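Local atomic coordinates of ParA (Salmonella enterica subsp. enterica serovar Newport str. SL317, PDB entry 3EZF), a protein that probably acts as an ATPase in plasmid partition and as an ADP-regulated transcriptional repressor, binding DNA through a winged helix-turn-helix region. Residues L273-P278 and K289-L294; I253-G256 and F262-N265; L87-V92 and A135-Q140. One frame throughout, in Å; residues are numbered along the deposited sequence.

Interaction 1 (L273-P278 and K289-L294)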
ATOM      1  N   LEU A 273       8.733  13.593 -14.780  1.00 47.62           N
ATOM      2  CA  LEU A 273       7.673  12.845 -14.126  1.00 50.81           C
ATOM      3  C   LEU A 273       7.600  11.488 -14.799  1.00 54.32           C
ATOM      4  O   LEU A 273       7.318  11.402 -15.989  1.00 56.32           O
ATOM      5  CB  LEU A 273       6.334  13.539 -14.308  1.00 52.90           C
ATOM      6  CG  LEU A 273       5.254  13.071 -13.336  1.00 52.63           C
ATOM      7  CD1 LEU A 273       5.529  13.680 -11.958  1.00 53.43           C
ATOM      8  CD2 LEU A 273       3.896  13.516 -13.823  1.00 54.33           C
ATOM      9  N   LEU A 274       7.854  10.423 -14.054  1.00 55.65           N
ATOM     10  CA  LEU A 274       7.791   9.106 -14.654  1.00 56.01           C
ATOM     11  C   LEU A 274       6.543   8.396 -14.141  1.00 56.30           C
ATOM     12  O   LEU A 274       6.488   7.959 -12.997  1.00 54.57           O
ATOM     13  CB  LEU A 274       9.065   8.319 -14.336  1.00 52.90           C
ATOM     14  CG  LEU A 274       9.277   6.996 -15.076  1.00 50.61           C
ATOM     15  CD1 LEU A 274      10.675   6.488 -14.819  1.00 53.64           C
ATOM     16  CD2 LEU A 274       8.265   5.971 -14.599  1.00 54.98           C
ATOM     17  N   THR A 275       5.535   8.307 -15.007  1.00 58.95           N
ATOM     18  CA  THR A 275       4.267   7.675 -14.673  1.00 60.91           C
ATOM     19  C   THR A 275       4.078   6.279 -15.243  1.00 66.96           C
ATOM     20  O   THR A 275       3.834   6.104 -16.432  1.00 68.57           O
ATOM     21  CB  THR A 275       3.066   8.491 -15.172  1.00 58.09           C
ATOM     22  OG1 THR A 275       3.077   9.790 -14.576  1.00 60.39           O
ATOM     23  CG2 THR A 275       1.763   7.782 -14.811  1.00 54.54           C
ATOM     24  N   PRO A 276       4.208   5.261 -14.401  1.00 70.96           N
ATOM     25  CA  PRO A 276       4.008   3.911 -14.921  1.00 75.60           C
ATOM     26  C   PRO A 276       2.499   3.652 -14.790  1.00 77.27           C
ATOM     27  O   PRO A 276       1.926   3.841 -13.714  1.00 76.94           O
ATOM     28  CB  PRO A 276       4.851   3.061 -13.976  1.00 73.70           C
ATOM     29  CG  PRO A 276       4.707   3.785 -12.681  1.00 74.39           C
ATOM     30  CD  PRO A 276       4.849   5.232 -13.074  1.00 73.59           C
ATOM     31  N   THR A 277       1.846   3.255 -15.879  1.00 81.05           N
ATOM     32  CA  THR A 277       0.404   2.995 -15.836  1.00 83.52           C
ATOM     33  C   THR A 277       0.084   1.511 -15.726  1.00 83.84           C
ATOM     34  O   THR A 277       0.575   0.699 -16.509  1.00 82.57           O
ATOM     35  CB  THR A 277      -0.315   3.556 -17.080  1.00 82.89           C
ATOM     36  OG1 THR A 277      -0.065   4.962 -17.182  1.00 85.44           O
ATOM     37  CG2 THR A 277      -1.818   3.331 -16.973  1.00 83.09           C
ATOM     38  N   PRO A 278      -0.742   1.139 -14.735  1.00 85.59           N
ATOM     39  CA  PRO A 278      -1.123  -0.259 -14.533  1.00 88.03           C
ATOM     40  C   PRO A 278      -2.053  -0.747 -15.635  1.00 91.18           C
ATOM     41  O   PRO A 278      -2.833   0.031 -16.190  1.00 91.35           O
ATOM     42  CB  PRO A 278      -1.827  -0.234 -13.178  1.00 88.17           C
ATOM     43  CG  PRO A 278      -1.225   0.946 -12.491  1.00 88.11           C
ATOM     44  CD  PRO A 278      -1.179   1.960 -13.595  1.00 86.92           C
ATOM     45  N   LYS A 289      -7.378   9.243 -12.770  1.00 59.20           N
ATOM     46  CA  LYS A 289      -7.956  10.070 -11.728  1.00 63.28           C
ATOM     47  C   LYS A 289      -6.796  10.853 -11.094  1.00 64.58           C
ATOM     48  O   LYS A 289      -6.885  12.063 -10.886  1.00 63.01           O
ATOM     49  CB  LYS A 289      -8.625   9.166 -10.681  1.00 66.32           C
ATOM     50  CG  LYS A 289      -9.832   9.760  -9.982  1.00 70.93           C
ATOM     51  CD  LYS A 289     -11.009   9.885 -10.936  1.00 76.57           C
ATOM     52  CE  LYS A 289     -12.276  10.265 -10.198  1.00 79.95           C
ATOM     53  NZ  LYS A 289     -12.642   9.201  -9.229  1.00 81.79           N
ATOM     54  N   TYR A 290      -5.702  10.147 -10.808  1.00 66.07           N
ATOM     55  CA  TYR A 290      -4.515  10.740 -10.195  1.00 63.04           C
ATOM     56  C   TYR A 290      -3.863  11.770 -11.101  1.00 63.61           C
ATOM     57  O   TYR A 290      -3.516  12.868 -10.657  1.00 65.45           O
ATOM     58  CB  TYR A 290      -3.502   9.648  -9.846  1.00 64.48           C
ATOM     59  CG  TYR A 290      -2.257  10.160  -9.152  1.00 65.27           C
ATOM     60  CD1 TYR A 290      -1.128  10.532  -9.883  1.00 68.63           C
ATOM     61  CD2 TYR A 290      -2.189  10.229  -7.762  1.00 66.54           C
ATOM     62  CE1 TYR A 290       0.043  10.968  -9.246  1.00 66.51           C
ATOM     63  CE2 TYR A 290      -1.031  10.661  -7.118  1.00 67.94           C
ATOM     64  CZ  TYR A 290       0.084  11.019  -7.867  1.00 66.04           C
ATOM     65  OH  TYR A 290       1.241  11.415  -7.239  1.00 66.61           O
ATOM     66  N   LEU A 291      -3.690  11.418 -12.370  1.00 59.65           N
ATOM     67  CA  LEU A 291      -3.071  12.330 -13.317  1.00 56.70           C
ATOM     68  C   LEU A 291      -3.841  13.645 -13.356  1.00 54.43           C
ATOM     69  O   LEU A 291      -3.268  14.726 -13.216  1.00 52.03           O
ATOM     70  CB  LEU A 291      -3.039  11.704 -14.720  1.00 52.87           C
ATOM     71  CG  LEU A 291      -2.138  10.490 -14.960  1.00 50.42           C
ATOM     72  CD1 LEU A 291      -2.255  10.026 -16.406  1.00 46.80           C
ATOM     73  CD2 LEU A 291      -0.707  10.857 -14.638  1.00 47.82           C
ATOM     74  N   THR A 292      -5.150  13.544 -13.535  1.00 55.19           N
ATOM     75  CA  THR A 292      -5.990  14.721 -13.622  1.00 55.28           C
ATOM     76  C   THR A 292      -5.923  15.586 -12.371  1.00 56.21           C
ATOM     77  O   THR A 292      -6.635  16.575 -12.251  1.00 55.71           O
ATOM     78  CB  THR A 292      -7.435  14.321 -13.903  1.00 54.64           C
ATOM     79  OG1 THR A 292      -8.271  15.477 -13.823  1.00 62.53           O
ATOM     80  CG2 THR A 292      -7.901  13.295 -12.906  1.00 61.52           C
ATOM     81  N   ARG A 293      -5.028  15.250 -11.455  1.00 56.77           N
ATOM     82  CA  ARG A 293      -4.921  16.016 -10.229  1.00 54.52           C
ATOM     83  C   ARG A 293      -3.589  16.738 -10.044  1.00 56.54           C
ATOM     84  O   ARG A 293      -3.410  17.473  -9.063  1.00 57.48           O
ATOM     85  CB  ARG A 293      -5.163  15.094  -9.043  1.00 53.52           C
ATOM     86  CG  ARG A 293      -5.814  15.783  -7.879  1.00 57.86           C
ATOM     87  CD  ARG A 293      -7.295  15.423  -7.751  1.00 61.89           C
ATOM     88  NE  ARG A 293      -7.937  16.276  -6.758  1.00 64.30           N
ATOM     89  CZ  ARG A 293      -9.061  15.981  -6.120  1.00 66.02           C
ATOM     90  NH1 ARG A 293      -9.691  14.843  -6.367  1.00 66.77           N
ATOM     91  NH2 ARG A 293      -9.544  16.818  -5.213  1.00 69.03           N
ATOM     92  N   LEU A 294      -2.657  16.544 -10.975  1.00 56.02           N
ATOM     93  CA  LEU A 294      -1.338  17.179 -10.870  1.00 56.30           C
ATOM     94  C   LEU A 294      -1.361  18.705 -10.990  1.00 56.52           C
ATOM     95  O   LEU A 294      -0.637  19.401 -10.281  1.00 55.26           O
ATOM     96  CB  LEU A 294      -0.368  16.597 -11.907  1.00 55.61           C
ATOM     97  CG  LEU A 294      -0.004  15.117 -11.750  1.00 54.35           C
ATOM     98  CD1 LEU A 294       0.996  14.731 -12.798  1.00 57.49           C
ATOM     99  CD2 LEU A 294       0.568  14.863 -10.392  1.00 55.69           C
TER
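Leu273 and Thr275 on strand 272-277 meet Leu291, the last residue of helix 281-291, and Leu294, where helix 294-303 begins, a beta-alpha packing in the parallel-sheet, P-loop NTPase-like fold of ParA. Leu273 and Leu294 reach for each other tip to tip through their CD2 and CD1 methyls. With its CG anti to the backbone N (chi1 -163°), Leu273 holds CD2 toward Leu294. Two residues along the strand, and on the same face, Thr275 meets Leu291 at an oblique angle. The bond from CA to CB of Leu291 does not aim at the strand; CG lies beside the backbone N (chi1 -68°), and the end of the side chain, through CD2, comes nearer the strand than that first bond suggests.

The helix ends between the two leucines. Leu291 opens a type I turn that closes at Leu294, where Leu294 N donates to Leu291 O at 2.9 Å, and the turn places Leu294 alongside Leu291 near the strand. Tyr337 of helix 324-337 packs on Thr275 and Leu291 and extends this buried apolar layer. Within the turn, Arg293 forms a salt bridge through NH1 with Asp211 of the second subunit. At the threonine, OG1 and CG2 of Thr275 both stand 3.9 Å from Leu291 CD2.

Interaction 2 (I253-G256 and F262-N265)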
ATOM      1  N   ILE A 253      12.722   9.445  -7.014  1.00 36.67           N
ATOM      2  CA  ILE A 253      11.970   9.772  -5.819  1.00 35.67           C
ATOM      3  C   ILE A 253      10.697   8.949  -5.716  1.00 41.40           C
ATOM      4  O   ILE A 253       9.883   8.930  -6.644  1.00 41.75           O
ATOM      5  CB  ILE A 253      11.631  11.252  -5.790  1.00 32.00           C
ATOM      6  CG1 ILE A 253      12.927  12.036  -5.645  1.00 32.85           C
ATOM      7  CG2 ILE A 253      10.708  11.572  -4.614  1.00 29.04           C
ATOM      8  CD1 ILE A 253      12.789  13.478  -5.947  1.00 32.21           C
ATOM      9  N   ASP A 254      10.541   8.287  -4.566  1.00 46.12           N
ATOM     10  CA  ASP A 254       9.408   7.412  -4.249  1.00 47.27           C
ATOM     11  C   ASP A 254       8.478   7.942  -3.165  1.00 48.64           C
ATOM     12  O   ASP A 254       8.939   8.246  -2.068  1.00 47.37           O
ATOM     13  CB  ASP A 254       9.946   6.069  -3.773  1.00 50.38           C
ATOM     14  CG  ASP A 254       9.718   4.976  -4.755  1.00 53.58           C
ATOM     15  OD1 ASP A 254       9.696   5.252  -5.971  1.00 60.36           O
ATOM     16  OD2 ASP A 254       9.573   3.829  -4.309  1.00 53.31           O
ATOM     17  N   THR A 255       7.176   8.029  -3.463  1.00 53.41           N
ATOM     18  CA  THR A 255       6.187   8.485  -2.477  1.00 55.39           C
ATOM     19  C   THR A 255       4.812   7.890  -2.698  1.00 55.22           C
ATOM     20  O   THR A 255       4.447   7.587  -3.831  1.00 57.92           O
ATOM     21  CB  THR A 255       5.958   9.987  -2.494  1.00 53.02           C
ATOM     22  OG1 THR A 255       7.198  10.668  -2.685  1.00 53.60           O
ATOM     23  CG2 THR A 255       5.346  10.413  -1.163  1.00 57.55           C
ATOM     24  N   GLY A 256       4.055   7.744  -1.611  1.00 56.02           N
ATOM     25  CA  GLY A 256       2.701   7.231  -1.705  1.00 58.59           C
ATOM     26  C   GLY A 256       1.825   8.345  -2.260  1.00 63.10           C
ATOM     27  O   GLY A 256       2.339   9.426  -2.555  1.00 62.39           O
ATOM     28  N   PHE A 262       5.442  15.471   1.356  1.00 42.23           N
ATOM     29  CA  PHE A 262       6.459  14.683   0.668  1.00 41.39           C
ATOM     30  C   PHE A 262       6.233  14.725  -0.836  1.00 42.86           C
ATOM     31  O   PHE A 262       7.180  14.942  -1.595  1.00 44.76           O
ATOM     32  CB  PHE A 262       6.456  13.230   1.168  1.00 45.92           C
ATOM     33  CG  PHE A 262       6.884  13.078   2.616  1.00 45.06           C
ATOM     34  CD1 PHE A 262       6.807  11.843   3.253  1.00 43.86           C
ATOM     35  CD2 PHE A 262       7.353  14.172   3.344  1.00 45.45           C
ATOM     36  CE1 PHE A 262       7.189  11.702   4.583  1.00 42.39           C
ATOM     37  CE2 PHE A 262       7.736  14.034   4.677  1.00 46.68           C
ATOM     38  CZ  PHE A 262       7.649  12.797   5.293  1.00 44.54           C
ATOM     39  N   LEU A 263       4.984  14.517  -1.262  1.00 45.10           N
ATOM     40  CA  LEU A 263       4.619  14.559  -2.686  1.00 44.18           C
ATOM     41  C   LEU A 263       5.018  15.918  -3.270  1.00 42.41           C
ATOM     42  O   LEU A 263       5.693  15.995  -4.298  1.00 41.09           O
ATOM     43  CB  LEU A 263       3.112  14.396  -2.850  1.00 45.62           C
ATOM     44  CG  LEU A 263       2.542  13.624  -4.040  1.00 48.43           C
ATOM     45  CD1 LEU A 263       3.178  14.066  -5.334  1.00 50.65           C
ATOM     46  CD2 LEU A 263       2.785  12.147  -3.807  1.00 51.80           C
ATOM     47  N   LEU A 264       4.578  16.979  -2.594  1.00 42.54           N
ATOM     48  CA  LEU A 264       4.856  18.357  -2.983  1.00 45.92           C
ATOM     49  C   LEU A 264       6.365  18.614  -3.096  1.00 48.31           C
ATOM     50  O   LEU A 264       6.831  19.211  -4.069  1.00 51.00           O
ATOM     51  CB  LEU A 264       4.234  19.324  -1.966  1.00 51.47           C
ATOM     52  CG  LEU A 264       2.757  19.759  -2.012  1.00 51.30           C
ATOM     53  CD1 LEU A 264       2.585  20.828  -3.051  1.00 52.42           C
ATOM     54  CD2 LEU A 264       1.853  18.594  -2.298  1.00 51.58           C
ATOM     55  N   ASN A 265       7.129  18.173  -2.103  1.00 48.73           N
ATOM     56  CA  ASN A 265       8.573  18.353  -2.132  1.00 47.02           C
ATOM     57  C   ASN A 265       9.127  17.570  -3.308  1.00 47.46           C
ATOM     58  O   ASN A 265      10.017  18.055  -4.009  1.00 54.39           O
ATOM     59  CB  ASN A 265       9.211  17.876  -0.824  1.00 46.63           C
ATOM     60  CG  ASN A 265       9.500  19.020   0.133  1.00 47.66           C
ATOM     61  OD1 ASN A 265      10.379  19.846  -0.106  1.00 50.55           O
ATOM     62  ND2 ASN A 265       8.754  19.073   1.215  1.00 50.49           N
TER
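Thr255 and Gly256, which follow Asp254 of strand 250-254, pack against Phe262 and Leu263 in the first turn of helix 261-267. Along the first segment, Ile253 points its side chain toward the helix but stops short of it, packing on Leu236 and Ile241 instead. Asp254 turns to the other face of the sheet, where its OD1 and OD2 are hydrogen-bonded to the hydroxyls of Thr129 and Ser160, respectively; an acidic residue in this strand is consistent with the Walker B position of P-loop NTPases.

Thr255 is the residue that reaches the helix. Its OG1 lies beside the backbone N (chi1 -40°), which leaves CG2 anti to it; CG2 is 3.8 Å from Phe262 CB, and the two side chains cross at about a right angle. The phenyl ring itself leads away, toward Leu154 and Ala178. CD2 of Leu263 approaches the threonine obliquely, 4.1 Å from Thr255 CB. Gly256 follows with its backbone alone, its carbonyl oxygen facing the same leucine methyl.

The contact is therefore carried by methyl and methylene groups against a short backbone segment, which implies that van der Waals packing and burial, rather than polar pairing across it, hold the helix against the strand.

Interaction 3 (L87-V92 and A135-Q140). With SO4 (sulfate ion), chain G.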
ATOM      1  N   LEU A  87      35.348 -11.152 -15.772  1.00 53.13           N
ATOM      2  CA  LEU A  87      35.417  -9.737 -15.431  1.00 51.67           C
ATOM      3  C   LEU A  87      34.125  -9.303 -14.766  1.00 49.08           C
ATOM      4  O   LEU A  87      33.048  -9.784 -15.119  1.00 45.48           O
ATOM      5  CB  LEU A  87      35.648  -8.877 -16.687  1.00 53.46           C
ATOM      6  CG  LEU A  87      36.483  -9.354 -17.875  1.00 54.09           C
ATOM      7  CD1 LEU A  87      36.728  -8.150 -18.766  1.00 58.22           C
ATOM      8  CD2 LEU A  87      37.805  -9.954 -17.427  1.00 55.82           C
ATOM      9  N   THR A  88      34.245  -8.387 -13.808  1.00 48.24           N
ATOM     10  CA  THR A  88      33.093  -7.860 -13.080  1.00 49.03           C
ATOM     11  C   THR A  88      32.582  -6.581 -13.723  1.00 47.52           C
ATOM     12  O   THR A  88      33.235  -6.003 -14.583  1.00 48.34           O
ATOM     13  CB  THR A  88      33.465  -7.484 -11.664  1.00 47.67           C
ATOM     14  OG1 THR A  88      34.427  -6.415 -11.703  1.00 41.61           O
ATOM     15  CG2 THR A  88      34.039  -8.684 -10.939  1.00 48.05           C
ATOM     16  N   ILE A  89      31.417  -6.132 -13.275  1.00 45.23           N
ATOM     17  CA  ILE A  89      30.823  -4.911 -13.790  1.00 41.70           C
ATOM     18  C   ILE A  89      31.861  -3.793 -13.754  1.00 42.64           C
ATOM     19  O   ILE A  89      31.850  -2.912 -14.613  1.00 45.29           O
ATOM     20  CB  ILE A  89      29.592  -4.459 -12.942  1.00 42.83           C
ATOM     21  CG1 ILE A  89      28.476  -5.511 -12.999  1.00 39.39           C
ATOM     22  CG2 ILE A  89      29.082  -3.108 -13.442  1.00 38.71           C
ATOM     23  CD1 ILE A  89      27.873  -5.676 -14.356  1.00 46.80           C
ATOM     24  N   GLN A  90      32.759  -3.824 -12.768  1.00 40.64           N
ATOM     25  CA  GLN A  90      33.783  -2.776 -12.654  1.00 42.05           C
ATOM     26  C   GLN A  90      34.896  -2.977 -13.644  1.00 39.42           C
ATOM     27  O   GLN A  90      35.403  -2.013 -14.212  1.00 39.07           O
ATOM     28  CB  GLN A  90      34.390  -2.707 -11.247  1.00 44.39           C
ATOM     29  CG  GLN A  90      33.970  -1.474 -10.433  1.00 45.02           C
ATOM     30  CD  GLN A  90      34.282  -0.154 -11.115  1.00 43.90           C
ATOM     31  OE1 GLN A  90      33.493   0.786 -11.046  1.00 47.75           O
ATOM     32  NE2 GLN A  90      35.428  -0.071 -11.759  1.00 41.69           N
ATOM     33  N   ASN A  91      35.296  -4.231 -13.824  1.00 41.62           N
ATOM     34  CA  ASN A  91      36.340  -4.571 -14.788  1.00 45.23           C
ATOM     35  C   ASN A  91      35.922  -4.047 -16.173  1.00 44.61           C
ATOM     36  O   ASN A  91      36.699  -3.356 -16.847  1.00 38.74           O
ATOM     37  CB  ASN A  91      36.535  -6.090 -14.832  1.00 47.80           C
ATOM     38  CG  ASN A  91      37.057  -6.651 -13.519  1.00 51.11           C
ATOM     39  OD1 ASN A  91      37.221  -7.867 -13.362  1.00 51.14           O
ATOM     40  ND2 ASN A  91      37.320  -5.768 -12.570  1.00 56.20           N
ATOM     41  N   VAL A  92      34.691  -4.376 -16.573  1.00 39.54           N
ATOM     42  CA  VAL A  92      34.125  -3.938 -17.840  1.00 41.21           C
ATOM     43  C   VAL A  92      34.115  -2.407 -17.934  1.00 45.25           C
ATOM     44  O   VAL A  92      34.483  -1.836 -18.969  1.00 45.79           O
ATOM     45  CB  VAL A  92      32.674  -4.450 -18.012  1.00 42.77           C
ATOM     46  CG1 VAL A  92      32.060  -3.899 -19.315  1.00 36.59           C
ATOM     47  CG2 VAL A  92      32.670  -5.968 -18.024  1.00 39.27           C
ATOM     48  N   ALA A 135      18.521  -2.238 -12.794  1.00 49.02           N
ATOM     49  CA  ALA A 135      18.550  -2.596 -14.214  1.00 49.52           C
ATOM     50  C   ALA A 135      19.429  -1.613 -14.984  1.00 49.81           C
ATOM     51  O   ALA A 135      20.435  -2.003 -15.588  1.00 53.01           O
ATOM     52  CB  ALA A 135      17.127  -2.577 -14.790  1.00 49.17           C
ATOM     53  N   LEU A 136      19.039  -0.340 -14.962  1.00 45.29           N
ATOM     54  CA  LEU A 136      19.793   0.704 -15.645  1.00 47.24           C
ATOM     55  C   LEU A 136      21.301   0.563 -15.371  1.00 45.67           C
ATOM     56  O   LEU A 136      22.128   0.727 -16.263  1.00 38.89           O
ATOM     57  CB  LEU A 136      19.289   2.087 -15.188  1.00 44.58           C
ATOM     58  CG  LEU A 136      17.874   2.475 -15.646  1.00 43.96           C
ATOM     59  CD1 LEU A 136      17.400   3.768 -15.001  1.00 38.02           C
ATOM     60  CD2 LEU A 136      17.891   2.620 -17.149  1.00 45.81           C
ATOM     61  N   ARG A 137      21.637   0.217 -14.133  1.00 48.01           N
ATOM     62  CA  ARG A 137      23.026   0.089 -13.711  1.00 51.10           C
ATOM     63  C   ARG A 137      23.812  -1.023 -14.379  1.00 53.09           C
ATOM     64  O   ARG A 137      24.856  -0.778 -14.979  1.00 56.63           O
ATOM     65  CB  ARG A 137      23.096  -0.096 -12.189  1.00 48.41           C
ATOM     66  CG  ARG A 137      24.255   0.615 -11.532  1.00 42.70           C
ATOM     67  CD  ARG A 137      25.581  -0.075 -11.768  1.00 43.61           C
ATOM     68  NE  ARG A 137      26.697   0.881 -11.792  1.00 45.49           N
ATOM     69  CZ  ARG A 137      27.908   0.642 -11.299  1.00 38.08           C
ATOM     70  NH1 ARG A 137      28.177  -0.518 -10.720  1.00 44.80           N
ATOM     71  NH2 ARG A 137      28.853   1.548 -11.428  1.00 38.22           N
ATOM     72  N   VAL A 138      23.312  -2.242 -14.278  1.00 54.88           N
ATOM     73  CA  VAL A 138      24.017  -3.379 -14.827  1.00 54.87           C
ATOM     74  C   VAL A 138      23.658  -3.708 -16.253  1.00 57.40           C
ATOM     75  O   VAL A 138      24.120  -4.716 -16.779  1.00 63.15           O
ATOM     76  CB  VAL A 138      23.761  -4.628 -13.980  1.00 55.65           C
ATOM     77  CG1 VAL A 138      23.971  -4.309 -12.509  1.00 57.79           C
ATOM     78  CG2 VAL A 138      22.350  -5.136 -14.216  1.00 55.52           C
ATOM     79  N   HIS A 139      22.849  -2.876 -16.893  1.00 59.31           N
ATOM     80  CA  HIS A 139      22.451  -3.163 -18.264  1.00 63.94           C
ATOM     81  C   HIS A 139      23.624  -3.501 -19.172  1.00 66.60           C
ATOM     82  O   HIS A 139      24.753  -3.066 -18.946  1.00 69.85           O
ATOM     83  CB  HIS A 139      21.688  -1.993 -18.877  1.00 66.32           C
ATOM     84  CG  HIS A 139      21.025  -2.325 -20.179  1.00 69.71           C
ATOM     85  ND1 HIS A 139      19.782  -2.919 -20.253  1.00 67.07           N
ATOM     86  CD2 HIS A 139      21.430  -2.144 -21.461  1.00 69.86           C
ATOM     87  CE1 HIS A 139      19.448  -3.081 -21.523  1.00 66.10           C
ATOM     88  NE2 HIS A 139      20.431  -2.619 -22.271  1.00 67.70           N
ATOM     89  N   GLN A 140      23.332  -4.279 -20.209  1.00 68.64           N
ATOM     90  CA  GLN A 140      24.322  -4.707 -21.191  1.00 67.21           C
ATOM     91  C   GLN A 140      25.000  -3.522 -21.876  1.00 64.78           C
ATOM     92  O   GLN A 140      26.200  -3.299 -21.710  1.00 59.81           O
ATOM     93  CB  GLN A 140      23.643  -5.569 -22.261  1.00 72.44           C
ATOM     94  CG  GLN A 140      23.159  -6.922 -21.778  1.00 76.00           C
ATOM     95  CD  GLN A 140      24.274  -7.947 -21.774  1.00 79.20           C
ATOM     96  OE1 GLN A 140      25.320  -7.735 -21.169  1.00 81.17           O
ATOM     97  NE2 GLN A 140      24.056  -9.065 -22.455  1.00 78.47           N
TER
HETATM   98  S   SO4 G 796      30.327   2.899  -7.996  1.00163.40           S
HETATM   99  O1  SO4 G 796      31.696   3.068  -7.477  1.00164.38           O
HETATM  100  O2  SO4 G 796      30.024   3.983  -8.947  1.00163.27           O
HETATM  101  O3  SO4 G 796      29.368   2.940  -6.876  1.00164.21           O
HETATM  102  O4  SO4 G 796      30.220   1.599  -8.676  1.00164.02           O
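Ile89, in the first turn of helix 89-98, packs against both Arg137 and Val138 at the end of helix 129-138, joining the winged helix-turn-helix region to the P-loop NTPase-like part of ParA. The close-packed side belongs to the isoleucine, whose two branches divide the work. CG1 stands beside the backbone N (chi1 -63°) and CG2 anti to it; CG2 lies 3.9 Å from Arg137 NH1, and the two side chains meet at a slant. CD1, at the end of the other branch, faces Val138 CB at 4.3 Å. Phe44 and Gln42 add further packing on Ile89.

The loose side lies around the polar end of Arg137. Its NH2 gives a weak hydrogen bond to O4 of a sulfate ion, 3.1 Å long and bent to 121°, and the ion probably comes from the crystallisation liquor. Gln90, an exposed residue, brings its side chain toward the same ion without bonding to it. The firmer hold on the guanidinium comes from the salt bridge of Arg137 NH2 with Asp146 and from the bond of its NE to Leu147 O. These probably balance its charge and fix its course beside the isoleucine.

Behind the contact, Thr88 and Asn91 form a capping box: Asn91 N donates to Thr88 OG1 at 3.2 Å, and Thr88 N returns a bond to Asn91 OD1 at 3.1 Å from above the carbonyl plane. This helix start follows the weakly bonded strand 87-88, which pairs with strand 43-44, while helix 378-400 packs on Ala135, Leu136 and Gln140 of the partner segment.

Along the chain, interaction 3 closes first, followed by interaction 2 and then interaction 1. The last two belong to the same parallel sheet, where strands 250-254 and 272-277 lie on either side of strand 112-116, and helix 261-267 leads from one to the other. Their centres are 13 Å apart, and they touch where Tyr290 OH packs 3.8 Å from Leu263 CD1, so the two contacts adjoin on the same sheet. Interaction 3 lies on the opposite side of the chain's centre, its own centre about 32 Å and 30 Å from those of interactions 1 and 2. It joins the putative DNA-binding region to the nucleotide-binding fold that the other two help build.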